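Local coordinates for thioredoxin reductase (Streptomyces clavuligerus, PDB 4NTD) that catalyses, as the FAD-dependent flavoenzyme HlmI, the formation of a disulfide bond in a natural product, evidently the antibiotic holomycin, at the interface of chains A and B. Sequence-based numbering; all coordinates share one arbitrary frame. Chains: chain A/B, Thioredoxin reductase.

Contact 1: the interface of chains A and B. Residues chain A 44, 75-77, 86, 306, 309; chain B 44, 75-77, 86, 306, 309.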
loop_
_atom_site.group_PDB
_atom_site.type_symbol
_atom_site.label_atom_id
_atom_site.label_comp_id
_atom_site.label_asym_id
_atom_site.label_seq_id
_atom_site.Cartn_x
_atom_site.Cartn_y
_atom_site.Cartn_z
ATOM N N ASN A 44 7.923 3.434 -6.447
ATOM C CA ASN A 44 8.176 3.137 -5.034
ATOM C C ASN A 44 8.968 1.833 -4.870
ATOM O O ASN A 44 9.756 1.705 -3.932
ATOM C CB ASN A 44 6.890 3.142 -4.194
ATOM C CG ASN A 44 7.109 3.701 -2.790
ATOM O OD1 ASN A 44 6.320 4.510 -2.300
ATOM N ND2 ASN A 44 8.190 3.278 -2.140
ATOM N N PHE A 75 -4.261 10.435 -1.669
ATOM C CA PHE A 75 -2.901 9.958 -1.375
ATOM C C PHE A 75 -2.389 10.765 -0.180
ATOM O O PHE A 75 -2.245 11.983 -0.276
ATOM C CB PHE A 75 -2.035 10.201 -2.621
ATOM C CG PHE A 75 -0.630 9.639 -2.562
ATOM C CD1 PHE A 75 -0.236 8.653 -3.460
ATOM C CD2 PHE A 75 0.320 10.142 -1.678
ATOM C CE1 PHE A 75 1.057 8.153 -3.453
ATOM C CE2 PHE A 75 1.615 9.644 -1.666
ATOM C CZ PHE A 75 1.984 8.647 -2.551
ATOM N N LEU A 76 -2.120 10.093 0.940
ATOM C CA LEU A 76 -1.761 10.783 2.188
ATOM C C LEU A 76 -0.629 11.799 2.004
ATOM O O LEU A 76 0.451 11.458 1.523
ATOM C CB LEU A 76 -1.367 9.781 3.278
ATOM C CG LEU A 76 -1.110 10.375 4.666
ATOM C CD1 LEU A 76 -2.403 10.905 5.267
ATOM C CD2 LEU A 76 -0.471 9.342 5.579
ATOM N N SER A 77 -0.905 13.038 2.410
ATOM C CA SER A 77 0.019 14.185 2.321
ATOM C C SER A 77 0.158 14.796 0.920
ATOM O O SER A 77 0.803 15.837 0.772
ATOM C CB SER A 77 1.403 13.860 2.910
ATOM O OG SER A 77 2.262 13.253 1.960
ATOM N N LEU A 86 3.692 14.440 -8.986
ATOM C CA LEU A 86 4.024 13.243 -8.203
ATOM C C LEU A 86 5.136 12.460 -8.890
ATOM O O LEU A 86 6.117 12.066 -8.256
ATOM C CB LEU A 86 2.802 12.333 -8.019
ATOM C CG LEU A 86 3.065 11.028 -7.248
ATOM C CD1 LEU A 86 3.285 11.315 -5.771
ATOM C CD2 LEU A 86 1.938 10.022 -7.437
ATOM N N VAL A 306 -1.893 5.487 -3.966
ATOM C CA VAL A 306 -1.137 5.212 -2.743
ATOM C C VAL A 306 -1.045 3.705 -2.458
ATOM O O VAL A 306 -0.049 3.239 -1.899
ATOM C CB VAL A 306 -1.692 5.995 -1.524
ATOM C CG1 VAL A 306 -3.022 5.425 -1.045
ATOM C CG2 VAL A 306 -0.669 6.026 -0.395
ATOM N N ALA A 309 1.728 2.447 -4.778
ATOM C CA ALA A 309 3.005 2.781 -4.142
ATOM C C ALA A 309 3.305 1.820 -2.993
ATOM O O ALA A 309 4.426 1.321 -2.867
ATOM C CB ALA A 309 2.992 4.217 -3.636
ATOM N N ASN B 44 -4.787 7.435 6.160
ATOM C CA ASN B 44 -5.179 7.249 4.760
ATOM C C ASN B 44 -6.545 6.561 4.648
ATOM O O ASN B 44 -7.294 6.826 3.706
ATOM C CB ASN B 44 -4.100 6.529 3.939
ATOM C CG ASN B 44 -4.008 7.049 2.505
ATOM O OD1 ASN B 44 -2.915 7.288 1.988
ATOM N ND2 ASN B 44 -5.157 7.235 1.862
ATOM N N PHE B 75 9.186 6.632 1.218
ATOM C CA PHE B 75 7.776 6.938 0.928
ATOM C C PHE B 75 7.755 7.834 -0.312
ATOM O O PHE B 75 8.283 8.945 -0.278
ATOM C CB PHE B 75 7.191 7.665 2.149
ATOM C CG PHE B 75 5.702 7.936 2.098
ATOM C CD1 PHE B 75 4.855 7.356 3.037
ATOM C CD2 PHE B 75 5.153 8.823 1.177
ATOM C CE1 PHE B 75 3.494 7.621 3.036
ATOM C CE2 PHE B 75 3.791 9.091 1.171
ATOM C CZ PHE B 75 2.961 8.488 2.098
ATOM N N LEU B 76 7.154 7.355 -1.401
ATOM C CA LEU B 76 7.200 8.068 -2.686
ATOM C C LEU B 76 6.786 9.538 -2.568
ATOM O O LEU B 76 5.697 9.848 -2.086
ATOM C CB LEU B 76 6.318 7.378 -3.731
ATOM C CG LEU B 76 6.397 7.949 -5.151
ATOM C CD1 LEU B 76 7.766 7.680 -5.758
ATOM C CD2 LEU B 76 5.293 7.372 -6.021
ATOM N N SER B 77 7.673 10.419 -3.030
ATOM C CA SER B 77 7.504 11.884 -3.010
ATOM C C SER B 77 7.730 12.544 -1.643
ATOM O O SER B 77 7.741 13.774 -1.555
ATOM C CB SER B 77 6.150 12.318 -3.602
ATOM O OG SER B 77 5.114 12.308 -2.635
ATOM N N LEU B 86 4.690 14.607 8.218
ATOM C CA LEU B 86 3.760 13.734 7.489
ATOM C C LEU B 86 2.412 13.698 8.198
ATOM O O LEU B 86 1.362 13.856 7.571
ATOM C CB LEU B 86 4.307 12.306 7.368
ATOM C CG LEU B 86 3.379 11.305 6.658
ATOM C CD1 LEU B 86 3.325 11.593 5.166
ATOM C CD2 LEU B 86 3.800 9.864 6.911
ATOM N N VAL B 306 4.579 3.823 3.720
ATOM C CA VAL B 306 3.776 3.933 2.501
ATOM C C VAL B 306 2.892 2.695 2.289
ATOM O O VAL B 306 1.792 2.804 1.739
ATOM C CB VAL B 306 4.646 4.239 1.253
ATOM C CG1 VAL B 306 5.461 3.027 0.821
ATOM C CG2 VAL B 306 3.780 4.755 0.110
ATOM N N ALA B 309 -0.092 3.221 4.629
ATOM C CA ALA B 309 -1.004 4.152 3.958
ATOM C C ALA B 309 -1.786 3.443 2.854
ATOM O O ALA B 309 -3.003 3.612 2.737
ATOM C CB ALA B 309 -0.236 5.334 3.383
#

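Contact 2: the interface of chains A and B. Residues chain A 73-75, 79, 164, 169; chain B 47, 51, 97.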
loop_
_atom_site.group_PDB
_atom_site.type_symbol
_atom_site.label_atom_id
_atom_site.label_comp_id
_atom_site.label_asym_id
_atom_site.label_seq_id
_atom_site.Cartn_x
_atom_site.Cartn_y
_atom_site.Cartn_z
ATOM N N GLN A 73 -6.368 12.676 -5.957
ATOM C CA GLN A 73 -6.912 12.822 -4.615
ATOM C C GLN A 73 -6.756 11.520 -3.830
ATOM O O GLN A 73 -6.719 10.433 -4.412
ATOM C CB GLN A 73 -8.399 13.179 -4.683
ATOM C CG GLN A 73 -8.761 14.325 -5.620
ATOM C CD GLN A 73 -8.306 15.690 -5.128
ATOM O OE1 GLN A 73 -8.019 15.887 -3.942
ATOM N NE2 GLN A 73 -8.250 16.646 -6.042
ATOM N N GLY A 74 -6.655 11.646 -2.508
ATOM C CA GLY A 74 -6.696 10.495 -1.601
ATOM C C GLY A 74 -5.370 9.837 -1.240
ATOM O O GLY A 74 -5.362 8.803 -0.578
ATOM N N PHE A 75 -4.261 10.435 -1.669
ATOM C CA PHE A 75 -2.901 9.958 -1.375
ATOM C C PHE A 75 -2.389 10.765 -0.180
ATOM O O PHE A 75 -2.245 11.983 -0.276
ATOM C CB PHE A 75 -2.035 10.201 -2.621
ATOM C CG PHE A 75 -0.630 9.639 -2.562
ATOM C CD1 PHE A 75 -0.236 8.653 -3.460
ATOM C CD2 PHE A 75 0.320 10.142 -1.678
ATOM C CE1 PHE A 75 1.057 8.153 -3.453
ATOM C CE2 PHE A 75 1.615 9.644 -1.666
ATOM C CZ PHE A 75 1.984 8.647 -2.551
ATOM N N ASP A 79 -2.815 15.017 -1.211
ATOM C CA ASP A 79 -4.188 15.185 -1.676
ATOM C C ASP A 79 -4.287 16.457 -2.520
ATOM O O ASP A 79 -4.036 17.558 -2.025
ATOM C CB ASP A 79 -5.150 15.244 -0.488
ATOM C CG ASP A 79 -6.603 15.237 -0.912
ATOM O OD1 ASP A 79 -7.014 14.313 -1.648
ATOM O OD2 ASP A 79 -7.336 16.155 -0.499
ATOM N N TYR A 164 -14.160 7.230 -5.787
ATOM C CA TYR A 164 -13.212 7.624 -4.739
ATOM C C TYR A 164 -12.317 8.763 -5.223
ATOM O O TYR A 164 -12.012 9.688 -4.467
ATOM C CB TYR A 164 -12.390 6.421 -4.252
ATOM C CG TYR A 164 -13.284 5.362 -3.657
ATOM C CD1 TYR A 164 -13.939 5.588 -2.456
ATOM C CD2 TYR A 164 -13.520 4.160 -4.315
ATOM C CE1 TYR A 164 -14.786 4.644 -1.915
ATOM C CE2 TYR A 164 -14.367 3.206 -3.782
ATOM C CZ TYR A 164 -14.994 3.457 -2.579
ATOM O OH TYR A 164 -15.841 2.536 -2.026
ATOM N N GLU A 169 -15.531 15.770 -5.404
ATOM C CA GLU A 169 -15.463 16.964 -6.247
ATOM C C GLU A 169 -16.772 17.261 -6.988
ATOM O O GLU A 169 -16.988 18.392 -7.427
ATOM C CB GLU A 169 -14.310 16.845 -7.254
ATOM C CG GLU A 169 -12.919 17.047 -6.656
ATOM C CD GLU A 169 -12.489 15.942 -5.703
ATOM O OE1 GLU A 169 -12.794 14.757 -5.957
ATOM O OE2 GLU A 169 -11.831 16.256 -4.691
ATOM N N LEU B 47 -8.941 9.454 5.281
ATOM C CA LEU B 47 -8.932 10.379 4.148
ATOM C C LEU B 47 -9.915 9.933 3.064
ATOM O O LEU B 47 -10.747 10.721 2.606
ATOM C CB LEU B 47 -7.517 10.503 3.570
ATOM C CG LEU B 47 -7.325 11.375 2.324
ATOM C CD1 LEU B 47 -7.875 12.776 2.538
ATOM C CD2 LEU B 47 -5.855 11.431 1.939
ATOM N N ARG B 51 -13.692 11.588 2.270
ATOM C CA ARG B 51 -13.963 11.981 0.883
ATOM C C ARG B 51 -15.190 11.254 0.313
ATOM O O ARG B 51 -15.851 11.766 -0.592
ATOM C CB ARG B 51 -12.735 11.736 -0.000
ATOM C CG ARG B 51 -11.627 12.771 0.179
ATOM C CD ARG B 51 -10.425 12.475 -0.708
ATOM N NE ARG B 51 -10.861 12.176 -2.067
ATOM C CZ ARG B 51 -11.254 13.080 -2.963
ATOM N NH1 ARG B 51 -11.227 14.381 -2.686
ATOM N NH2 ARG B 51 -11.662 12.676 -4.161
ATOM N N TYR B 97 -11.814 17.617 5.384
ATOM C CA TYR B 97 -12.994 16.929 4.849
ATOM C C TYR B 97 -14.088 16.699 5.898
ATOM O O TYR B 97 -15.141 16.149 5.578
ATOM C CB TYR B 97 -12.591 15.599 4.201
ATOM C CG TYR B 97 -11.853 15.772 2.893
ATOM C CD1 TYR B 97 -12.518 16.215 1.756
ATOM C CD2 TYR B 97 -10.494 15.495 2.788
ATOM C CE1 TYR B 97 -11.853 16.382 0.555
ATOM C CE2 TYR B 97 -9.820 15.656 1.590
ATOM C CZ TYR B 97 -10.507 16.098 0.474
ATOM O OH TYR B 97 -9.859 16.262 -0.729
HETATM O O HOH W 1 -14.515 10.812 -3.368
HETATM O O HOH W 2 -10.485 9.401 -1.978
#

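Contact 3: the interface of chains A and B. Residues chain A 164, 168, 190, 193-194; chain B 48, 51-52, 320.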
loop_
_atom_site.group_PDB
_atom_site.type_symbol
_atom_site.label_atom_id
_atom_site.label_comp_id
_atom_site.label_asym_id
_atom_site.label_seq_id
_atom_site.Cartn_x
_atom_site.Cartn_y
_atom_site.Cartn_z
ATOM N N TYR A 164 -14.160 7.230 -5.787
ATOM C CA TYR A 164 -13.212 7.624 -4.739
ATOM C C TYR A 164 -12.317 8.763 -5.223
ATOM O O TYR A 164 -12.012 9.688 -4.467
ATOM C CB TYR A 164 -12.390 6.421 -4.252
ATOM C CG TYR A 164 -13.284 5.362 -3.657
ATOM C CD1 TYR A 164 -13.939 5.588 -2.456
ATOM C CD2 TYR A 164 -13.520 4.160 -4.315
ATOM C CE1 TYR A 164 -14.786 4.644 -1.915
ATOM C CE2 TYR A 164 -14.367 3.206 -3.782
ATOM C CZ TYR A 164 -14.994 3.457 -2.579
ATOM O OH TYR A 164 -15.841 2.536 -2.026
ATOM N N TYR A 168 -16.113 13.236 -4.358
ATOM C CA TYR A 168 -16.169 14.412 -3.498
ATOM C C TYR A 168 -16.294 15.699 -4.316
ATOM O O TYR A 168 -17.077 16.588 -3.976
ATOM C CB TYR A 168 -14.941 14.499 -2.592
ATOM C CG TYR A 168 -15.030 15.672 -1.653
ATOM C CD1 TYR A 168 -15.728 15.570 -0.456
ATOM C CD2 TYR A 168 -14.463 16.899 -1.984
ATOM C CE1 TYR A 168 -15.837 16.650 0.400
ATOM C CE2 TYR A 168 -14.568 17.986 -1.135
ATOM C CZ TYR A 168 -15.254 17.853 0.056
ATOM O OH TYR A 168 -15.360 18.926 0.907
ATOM N N LEU A 190 -23.546 2.976 -5.930
ATOM C CA LEU A 190 -22.355 3.510 -5.267
ATOM C C LEU A 190 -22.319 5.042 -5.315
ATOM O O LEU A 190 -22.051 5.695 -4.306
ATOM C CB LEU A 190 -21.090 2.920 -5.906
ATOM C CG LEU A 190 -19.715 3.423 -5.453
ATOM C CD1 LEU A 190 -19.520 3.246 -3.954
ATOM C CD2 LEU A 190 -18.629 2.691 -6.226
ATOM N N GLN A 193 -24.024 7.604 -2.848
ATOM C CA GLN A 193 -23.333 8.031 -1.636
ATOM C C GLN A 193 -22.796 9.471 -1.749
ATOM O O GLN A 193 -22.577 10.129 -0.731
ATOM C CB GLN A 193 -22.209 7.035 -1.301
ATOM C CG GLN A 193 -21.372 7.360 -0.071
ATOM C CD GLN A 193 -22.195 7.567 1.189
ATOM O OE1 GLN A 193 -23.305 7.050 1.317
ATOM N NE2 GLN A 193 -21.645 8.320 2.134
ATOM N N TRP A 194 -22.607 9.962 -2.977
ATOM C CA TRP A 194 -22.094 11.320 -3.210
ATOM C C TRP A 194 -23.136 12.352 -3.674
ATOM O O TRP A 194 -22.888 13.553 -3.583
ATOM C CB TRP A 194 -20.944 11.279 -4.220
ATOM C CG TRP A 194 -19.647 10.779 -3.650
ATOM C CD1 TRP A 194 -18.663 11.532 -3.079
ATOM C CD2 TRP A 194 -19.192 9.422 -3.606
ATOM N NE1 TRP A 194 -17.620 10.728 -2.684
ATOM C CE2 TRP A 194 -17.920 9.428 -2.994
ATOM C CE3 TRP A 194 -19.735 8.199 -4.021
ATOM C CZ2 TRP A 194 -17.179 8.259 -2.791
ATOM C CZ3 TRP A 194 -19.001 7.037 -3.815
ATOM C CH2 TRP A 194 -17.736 7.077 -3.205
ATOM N N VAL B 48 -9.827 8.667 2.672
ATOM C CA VAL B 48 -10.698 8.122 1.627
ATOM C C VAL B 48 -12.153 8.052 2.116
ATOM O O VAL B 48 -13.078 8.391 1.373
ATOM C CB VAL B 48 -10.191 6.746 1.137
ATOM C CG1 VAL B 48 -11.178 6.101 0.171
ATOM C CG2 VAL B 48 -8.825 6.898 0.475
ATOM N N ARG B 51 -13.692 11.588 2.270
ATOM C CA ARG B 51 -13.963 11.981 0.883
ATOM C C ARG B 51 -15.190 11.254 0.313
ATOM O O ARG B 51 -15.851 11.766 -0.592
ATOM C CB ARG B 51 -12.735 11.736 -0.000
ATOM C CG ARG B 51 -11.627 12.771 0.179
ATOM C CD ARG B 51 -10.425 12.475 -0.708
ATOM N NE ARG B 51 -10.861 12.176 -2.067
ATOM C CZ ARG B 51 -11.254 13.080 -2.963
ATOM N NH1 ARG B 51 -11.227 14.381 -2.686
ATOM N NH2 ARG B 51 -11.662 12.676 -4.161
ATOM N N ALA B 52 -15.490 10.072 0.855
ATOM C CA ALA B 52 -16.705 9.323 0.514
ATOM C C ALA B 52 -17.938 9.771 1.319
ATOM O O ALA B 52 -18.972 9.097 1.300
ATOM C CB ALA B 52 -16.465 7.831 0.692
ATOM N N ASN B 320 -16.283 1.128 2.491
ATOM C CA ASN B 320 -17.342 1.948 1.908
ATOM C C ASN B 320 -18.231 1.139 0.970
ATOM O O ASN B 320 -19.451 1.285 0.991
ATOM C CB ASN B 320 -16.781 3.151 1.155
ATOM C CG ASN B 320 -17.878 4.015 0.562
ATOM O OD1 ASN B 320 -18.643 4.648 1.291
ATOM N ND2 ASN B 320 -17.982 4.024 -0.761
HETATM O O HOH W 3 -14.515 10.812 -3.368
HETATM O O HOH W 4 -10.485 9.401 -1.978
#

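Contact 4: the interface of chains A and B. Residues chain A 48, 52, 313, 316-317, 320-321; chain B 74, 164, 194, 304.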
loop_
_atom_site.group_PDB
_atom_site.type_symbol
_atom_site.label_atom_id
_atom_site.label_comp_id
_atom_site.label_asym_id
_atom_site.label_seq_id
_atom_site.Cartn_x
_atom_site.Cartn_y
_atom_site.Cartn_z
ATOM N N VAL A 48 12.894 1.962 -2.953
ATOM C CA VAL A 48 13.356 1.089 -1.871
ATOM C C VAL A 48 14.543 0.231 -2.335
ATOM O O VAL A 48 15.516 0.062 -1.597
ATOM C CB VAL A 48 12.201 0.220 -1.321
ATOM C CG1 VAL A 48 12.706 -0.804 -0.311
ATOM C CG2 VAL A 48 11.135 1.108 -0.687
ATOM N N ALA A 52 18.461 0.223 -1.127
ATOM C CA ALA A 52 19.095 -1.040 -0.733
ATOM C C ALA A 52 20.366 -1.357 -1.542
ATOM O O ALA A 52 20.882 -2.476 -1.475
ATOM C CB ALA A 52 18.095 -2.182 -0.842
ATOM N N SER A 313 6.559 -0.830 -2.546
ATOM C CA SER A 313 7.433 -0.953 -1.383
ATOM C C SER A 313 7.468 -2.395 -0.861
ATOM O O SER A 313 8.539 -2.920 -0.556
ATOM C CB SER A 313 6.990 0.002 -0.271
ATOM O OG SER A 313 7.864 -0.076 0.843
ATOM N N ALA A 316 9.547 -4.575 -3.167
ATOM C CA ALA A 316 10.972 -4.283 -2.972
ATOM C C ALA A 316 11.528 -4.976 -1.724
ATOM O O ALA A 316 12.618 -5.549 -1.756
ATOM C CB ALA A 316 11.189 -2.782 -2.877
ATOM N N PHE A 317 10.764 -4.910 -0.636
ATOM C CA PHE A 317 11.110 -5.551 0.639
ATOM C C PHE A 317 11.355 -7.049 0.415
ATOM O O PHE A 317 12.423 -7.570 0.746
ATOM C CB PHE A 317 9.956 -5.326 1.632
ATOM C CG PHE A 317 10.278 -5.648 3.071
ATOM C CD1 PHE A 317 10.281 -4.641 4.028
ATOM C CD2 PHE A 317 10.516 -6.955 3.483
ATOM C CE1 PHE A 317 10.547 -4.924 5.355
ATOM C CE2 PHE A 317 10.788 -7.241 4.811
ATOM C CZ PHE A 317 10.798 -6.224 5.748
ATOM N N ASN A 320 14.347 -7.837 -2.313
ATOM C CA ASN A 320 15.688 -7.680 -1.756
ATOM C C ASN A 320 16.023 -8.791 -0.767
ATOM O O ASN A 320 17.133 -9.318 -0.779
ATOM C CB ASN A 320 15.864 -6.328 -1.071
ATOM C CG ASN A 320 17.262 -6.153 -0.505
ATOM O OD1 ASN A 320 18.235 -6.060 -1.254
ATOM N ND2 ASN A 320 17.373 -6.136 0.816
ATOM N N HIS A 321 15.062 -9.140 0.082
ATOM C CA HIS A 321 15.242 -10.231 1.042
ATOM C C HIS A 321 15.642 -11.527 0.358
ATOM O O HIS A 321 16.556 -12.220 0.807
ATOM C CB HIS A 321 13.969 -10.457 1.856
ATOM C CG HIS A 321 13.999 -9.799 3.192
ATOM N ND1 HIS A 321 13.899 -10.507 4.369
ATOM C CD2 HIS A 321 14.163 -8.502 3.542
ATOM C CE1 HIS A 321 13.980 -9.670 5.384
ATOM N NE2 HIS A 321 14.137 -8.446 4.910
ATOM N N GLY B 74 11.868 6.421 2.031
ATOM C CA GLY B 74 11.278 5.383 1.181
ATOM C C GLY B 74 9.799 5.515 0.834
ATOM O O GLY B 74 9.233 4.613 0.223
ATOM N N TYR B 164 15.915 -1.147 5.626
ATOM C CA TYR B 164 15.308 -0.360 4.547
ATOM C C TYR B 164 15.164 1.103 4.962
ATOM O O TYR B 164 15.387 2.009 4.157
ATOM C CB TYR B 164 13.965 -0.962 4.108
ATOM C CG TYR B 164 14.149 -2.363 3.578
ATOM C CD1 TYR B 164 14.807 -2.579 2.376
ATOM C CD2 TYR B 164 13.718 -3.472 4.297
ATOM C CE1 TYR B 164 15.014 -3.854 1.895
ATOM C CE2 TYR B 164 13.920 -4.755 3.823
ATOM C CZ TYR B 164 14.567 -4.935 2.618
ATOM O OH TYR B 164 14.786 -6.191 2.122
ATOM N N TRP B 194 24.480 -3.472 2.805
ATOM C CA TRP B 194 24.772 -2.040 2.965
ATOM C C TRP B 194 26.210 -1.700 3.392
ATOM O O TRP B 194 26.638 -0.557 3.239
ATOM C CB TRP B 194 23.791 -1.413 3.959
ATOM C CG TRP B 194 22.419 -1.173 3.396
ATOM C CD1 TRP B 194 21.979 -0.041 2.775
ATOM C CD2 TRP B 194 21.310 -2.080 3.412
ATOM N NE1 TRP B 194 20.662 -0.183 2.405
ATOM C CE2 TRP B 194 20.228 -1.427 2.782
ATOM C CE3 TRP B 194 21.125 -3.382 3.894
ATOM C CZ2 TRP B 194 18.976 -2.031 2.627
ATOM C CZ3 TRP B 194 19.882 -3.983 3.734
ATOM C CH2 TRP B 194 18.824 -3.306 3.105
ATOM N N LEU B 304 6.100 -0.959 5.825
ATOM C CA LEU B 304 6.705 0.367 5.916
ATOM C C LEU B 304 5.596 1.423 5.811
ATOM O O LEU B 304 4.432 1.084 5.593
ATOM C CB LEU B 304 7.777 0.536 4.832
ATOM C CG LEU B 304 8.990 -0.393 5.003
ATOM C CD1 LEU B 304 9.768 -0.566 3.707
ATOM C CD2 LEU B 304 9.905 0.109 6.112
HETATM O O HOH W 5 8.975 2.305 1.803
#

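Contact 1: the interface of chains A and B
A:Asn44 and B:Leu76 run past each other in opposite directions, and the asparagine's amide oxygen OD1 accepts the backbone N-H of the leucine, OD1 lying 3.1 Å from B:Leu76 N. The donor stands well above the carbonyl plane, 46° out of it, so the bond misses the usual lone-pair direction. The same oxygen is flanked by the methyl groups of B:Val306, with CG2 3.5 Å from A:Asn44 OD1. Asparagine suits this place because its short amide can meet a backbone N-H among apolar neighbours. An alanine here would probably leave the B:Leu76 N-H without its acceptor and open a gap against B:Val306. The tight centre lies nearer the two-fold axis, where A:Phe75 and B:Phe75 slide past one another and meet at ring edges, CE2 to CE2 at 3.6 Å. Each ring, swung anti to its backbone N (chi1 -174°), has one face covered by its own chain's Val306 CG2, 4.0 Å above the ring centre. The outer flank is looser: A:Leu86 offers one methyl, CD1, 3.7 Å from CB of B:Ser77, and the serine itself hides little surface. Its hydroxyl is tethered within its own chain, B:Ser77 OG lying 2.6 Å from B:Leu76 O. Helix 40-51 and helix 83-96 (Leu86) meet the partner's 75-77 loop, while the starts of the two 305-338 helices touch each other and the partner's Asn44.

Contact 2: the interface of chains A and B
A polar, salt-bridged flank of the two-fold interface is built round B:Arg51, which reaches from the end of helix 40-51 to A:Glu169 and so ties the two subunits of the assembly together by charge. The grip is end-on: B:Arg51 NH1 lies 2.8 Å from A:Glu169 OE2, while B:Arg51 NH2 is 3.0 Å from A:Glu169 OE1. Both carboxylate oxygens use their syn lone pairs, and the two flat groups are nearly coplanar, 15° apart. B:Arg51 NH2 also donates to the backbone carbonyl A:Tyr164 O at 3.0 Å. Arginine suits the place because its planar fork can serve several acceptors round its rim at once; NE adds water 2, which passes the link on to the same carbonyl. Over one face of the guanidinium, above its centre, sits A:Gln73 CB, 3.3 Å from B:Arg51 CZ, an aliphatic lid that should help fix how the group is turned. The chain is bent at chi3 (47°), which turns the fork back towards these partners. B:Tyr97 supports it from the same subunit: its ring lies under the arginine's CG, and its hydroxyl accepts from NH1. B:Leu47 packs CD2 against the backbone of A:Gly74, where the positive phi suits glycine. Tip to tip with A:Asp79, B:Tyr97 gives its phenol OH to the syn lone pair of the carboxylate oxygen OD2, 2.5 Å away, while A:Asp79 OD1 receives the N-H of A:Gly74 on its anti side.

Contact 3: the interface of chains A and B
At B:Arg51 and B:Ala52 the backbone leaves helix 40-51 (psi 11° at the alanine), and the carbonyl groups of this helix end are offered to side chains of chain A. The indole of A:Trp194 takes the first: its indole nitrogen NE1 lies 2.9 Å from B:Arg51 O, somewhat tilted from the ring plane. A:Gln193 takes the second, with NE2 2.9 Å from B:Ala52 O; here the donor lies in the carbonyl plane and the acceptor in the amide plane, a well-aligned bond. Glutamine, with CG anti to the backbone N (chi1 179°) and a bend at chi2, is long enough to bring its amide to that oxygen. The alanine is small enough for the tryptophan's benzo ring to lie close by, CZ2 at 3.5 Å from B:Ala52 CA. A:Tyr168 packs its CB 3.5 Å from B:Arg51 O, and its backbone N shares water 3 with that carbonyl. Farther along, A:Tyr164 and B:Asn320 slide past each other with ring and amide planes nearly perpendicular, 82° apart. The asparagine's ND2 donates to the phenol OH, 2.9 Å away and within the amide plane, while its CB lies at the ring edge. A:Tyr164 belongs to the CPYC motif, the CxxC redox pair of this family, and is also a glutathione contact. The site thus ties the redox-motif segment of one subunit to the partner's helices, and it may help to fix the substrate side of the active centre.

Contact 4: the interface of chains A and B
B:Tyr164 hides more surface than any other residue here, its ring inserted between A:Val48 on helix 40-51 and A:Phe317 on helix 305-338. The tyrosine points one ring edge at the phenylalanine: its CE2 stands 3.6 Å above the plane of A:Phe317, over the ring centre, and the two side chains cross at about a right angle. On the other edge, A:Val48 brings its CG1 methyl to 3.8 Å from CD1 of B:Tyr164. The phenol OH then reaches the helix, where it can donate a hydrogen bond to the backbone carbonyl of A:Phe317, 3.1 Å from OH to O, and it also receives the amide of A:Asn320. A phenylalanine in its place would probably leave both the A:Asn320 amide and that carbonyl without this partner. B:Leu304 is the third main contributor; its CD1 lies 3.5 Å from A:Ser313 OG and extends the apolar cover towards A:Phe317. Serine suits the position, being small enough to sit under a leucine methyl while its hydroxyl, anti to the backbone N (chi1 -178°), holds water 5, which also binds B:Gly74 O at 2.8 Å. The site lies in the groove between helices 40-51 and 305-338 of chain A, met by the CPYC tyrosine, B:Leu304, B:Trp194 and B:Gly74.

Contact 1 occupies the middle of the two-fold interface, with contacts 2 and 3 to one side and contact 4 to the other. The C-alpha centre of contact 1 lies about 13 Å from that of contact 2, 20 Å from contact 3 and 16 Å from contact 4. Contacts 2 and 3 are neighbours, 9 Å apart, sharing A:Tyr164 and B:Arg51; contact 1 meets contact 2 at A:Phe75. Contacts 3 and 4, 33 Å apart, show overlapping residues with the chains exchanged. Helix 40-51 serves all four contacts and helix 305-338 contacts 1, 3 and 4, so pairing probably holds each redox-motif segment against the partner's helices.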